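Long-range contact in internalin C2 (Listeria monocytogenes serotype 4b str. F2365, PDB 4FHO), which is a leucine-rich-repeat internalin, probably a bacterial surface protein that takes part in adhesion to, or invasion of, host cells: residues N145-I150 with G165-N170. Sequence-based numbering, arbitrary orientation.
Sequences NQITNI and GNNQVN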
loop_
_atom_site.group_PDB
_atom_site.type_symbol
_atom_site.label_atom_id
_atom_site.label_comp_id
_atom_site.label_asym_id
_atom_site.label_seq_id
_atom_site.Cartn_x
_atom_site.Cartn_y
_atom_site.Cartn_z
ATOM N N ASN A 145 12.288 -1.104 -2.643
ATOM C CA ASN A 145 12.165 -0.096 -3.685
ATOM C C ASN A 145 13.490 0.684 -3.752
ATOM O O ASN A 145 14.530 0.175 -3.318
ATOM C CB ASN A 145 10.913 0.739 -3.374
ATOM C CG ASN A 145 9.632 -0.038 -3.634
ATOM O OD1 ASN A 145 9.408 -0.483 -4.732
ATOM N ND2 ASN A 145 8.812 -0.221 -2.612
ATOM N N GLN A 146 13.488 1.879 -4.331
ATOM C CA GLN A 146 14.681 2.738 -4.352
ATOM C C GLN A 146 14.306 4.136 -3.872
ATOM O O GLN A 146 14.637 5.129 -4.502
ATOM C CB GLN A 146 15.308 2.743 -5.756
ATOM C CG GLN A 146 15.740 1.349 -6.205
ATOM C CD GLN A 146 16.350 1.293 -7.591
ATOM O OE1 GLN A 146 16.867 2.283 -8.109
ATOM N NE2 GLN A 146 16.293 0.114 -8.200
ATOM N N ILE A 147 13.619 4.180 -2.729
ATOM C CA ILE A 147 13.114 5.404 -2.134
ATOM C C ILE A 147 14.235 6.034 -1.306
ATOM O O ILE A 147 14.927 5.350 -0.544
ATOM C CB ILE A 147 11.883 5.138 -1.231
ATOM C CG1 ILE A 147 10.702 4.603 -2.075
ATOM C CG2 ILE A 147 11.472 6.416 -0.468
ATOM C CD1 ILE A 147 9.671 3.842 -1.269
ATOM N N THR A 148 14.399 7.340 -1.465
ATOM C CA THR A 148 15.363 8.143 -0.723
ATOM C C THR A 148 14.657 9.053 0.282
ATOM O O THR A 148 14.977 9.025 1.453
ATOM C CB THR A 148 16.249 8.965 -1.689
ATOM O OG1 THR A 148 15.428 9.744 -2.571
ATOM C CG2 THR A 148 17.088 8.043 -2.547
ATOM N N ASN A 149 13.663 9.812 -0.173
ATOM C CA ASN A 149 13.045 10.887 0.607
ATOM C C ASN A 149 11.740 10.421 1.286
ATOM O O ASN A 149 10.847 9.950 0.605
ATOM C CB ASN A 149 12.774 12.081 -0.334
ATOM C CG ASN A 149 12.413 13.363 0.397
ATOM O OD1 ASN A 149 12.519 13.465 1.622
ATOM N ND2 ASN A 149 12.015 14.368 -0.364
ATOM N N ILE A 150 11.663 10.581 2.617
ATOM C CA ILE A 150 10.472 10.247 3.426
ATOM C C ILE A 150 9.638 11.510 3.746
ATOM O O ILE A 150 8.592 11.421 4.397
ATOM C CB ILE A 150 10.876 9.536 4.741
ATOM C CG1 ILE A 150 11.673 8.260 4.478
ATOM C CG2 ILE A 150 9.675 9.095 5.565
ATOM C CD1 ILE A 150 11.968 7.521 5.769
ATOM N N GLY A 165 12.388 -1.011 4.726
ATOM C CA GLY A 165 13.625 -1.768 4.533
ATOM C C GLY A 165 14.038 -1.919 3.083
ATOM O O GLY A 165 13.200 -1.842 2.207
ATOM N N ASN A 166 15.338 -2.058 2.831
ATOM C CA ASN A 166 15.893 -2.169 1.469
ATOM C C ASN A 166 15.486 -0.989 0.574
ATOM O O ASN A 166 14.814 -1.163 -0.439
ATOM C CB ASN A 166 15.524 -3.522 0.836
ATOM C CG ASN A 166 16.049 -4.697 1.633
ATOM O OD1 ASN A 166 17.201 -5.079 1.488
ATOM N ND2 ASN A 166 15.210 -5.264 2.475
ATOM N N ASN A 167 15.805 0.214 1.037
ATOM C CA ASN A 167 15.653 1.437 0.256
ATOM C C ASN A 167 16.988 2.204 0.342
ATOM O O ASN A 167 18.010 1.589 0.643
ATOM C CB ASN A 167 14.407 2.195 0.760
ATOM C CG ASN A 167 13.123 1.670 0.167
ATOM O OD1 ASN A 167 12.885 1.853 -1.006
ATOM N ND2 ASN A 167 12.293 1.002 0.971
ATOM N N GLN A 168 16.987 3.517 0.095
ATOM C CA GLN A 168 18.180 4.355 0.181
ATOM C C GLN A 168 17.914 5.553 1.113
ATOM O O GLN A 168 18.425 6.637 0.882
ATOM C CB GLN A 168 18.569 4.822 -1.224
ATOM C CG GLN A 168 18.853 3.713 -2.236
ATOM C CD GLN A 168 20.260 3.760 -2.804
ATOM O OE1 GLN A 168 21.220 3.351 -2.146
ATOM N NE2 GLN A 168 20.389 4.268 -4.034
ATOM N N VAL A 169 17.122 5.334 2.167
ATOM C CA VAL A 169 16.695 6.386 3.080
ATOM C C VAL A 169 17.891 6.800 3.937
ATOM O O VAL A 169 18.573 5.935 4.475
ATOM C CB VAL A 169 15.539 5.907 3.994
ATOM C CG1 VAL A 169 15.223 6.919 5.085
ATOM C CG2 VAL A 169 14.290 5.633 3.179
ATOM N N ASN A 170 18.146 8.106 4.037
ATOM C CA ASN A 170 19.228 8.661 4.890
ATOM C C ASN A 170 18.805 9.638 5.987
ATOM O O ASN A 170 19.663 10.110 6.742
ATOM C CB ASN A 170 20.350 9.279 4.016
ATOM C CG ASN A 170 19.949 10.592 3.353
ATOM O OD1 ASN A 170 19.638 10.631 2.177
ATOM N ND2 ASN A 170 20.004 11.681 4.109
HETATM O O HOH W 1 16.195 10.328 3.469
#
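Residues 145-150 and 165-170 run alongside each other in the same direction without forming regular strand, Gln146 level with Asn167 and Thr148 with Val169 (CA atoms 4.9 and 4.4 Å apart). They belong to equivalent loops of successive turns of the leucine-rich-repeat solenoid, each following a strand of the parallel sheet, and Asn145 and Asn167 are successive members of its asparagine column. Asn167 carries the contact: chi1 of -82° sets CG beside its own backbone N, and the further turn about CB-CG brings OD1 to the N-H of Ile147 at 3.0 Å. That bond is nearly straight (167° at the hydrogen), although the donor lies above the carbonyl plane. On the other side of the amide, ND2 gives hydrogen bonds to the carbonyls of Leu142 and Ile164, so this buried group is gripped from both ends and its orientation fixed. Asn145 repeats the ND2 pattern one turn earlier, on Leu120 O and Leu142 O, but its OD1 bonds to Thr123 N and only weakly to Ile125 N. Next along, Gln168 N donates to Ile147 O at 2.8 Å, in the carbonyl plane. On the exposed side, Thr148 CG2 lies against Gln168 CB. Beyond it a water bridges Thr148 O to Asn170 N, and the same carbonyl receives a CA-H...O contact from Val169. Facing the interior, Ile150 crosses Val169 at about a right angle, and in the conformer described, one of two, its CD1 lies tightly against Val169 CG1 at 3.4 Å.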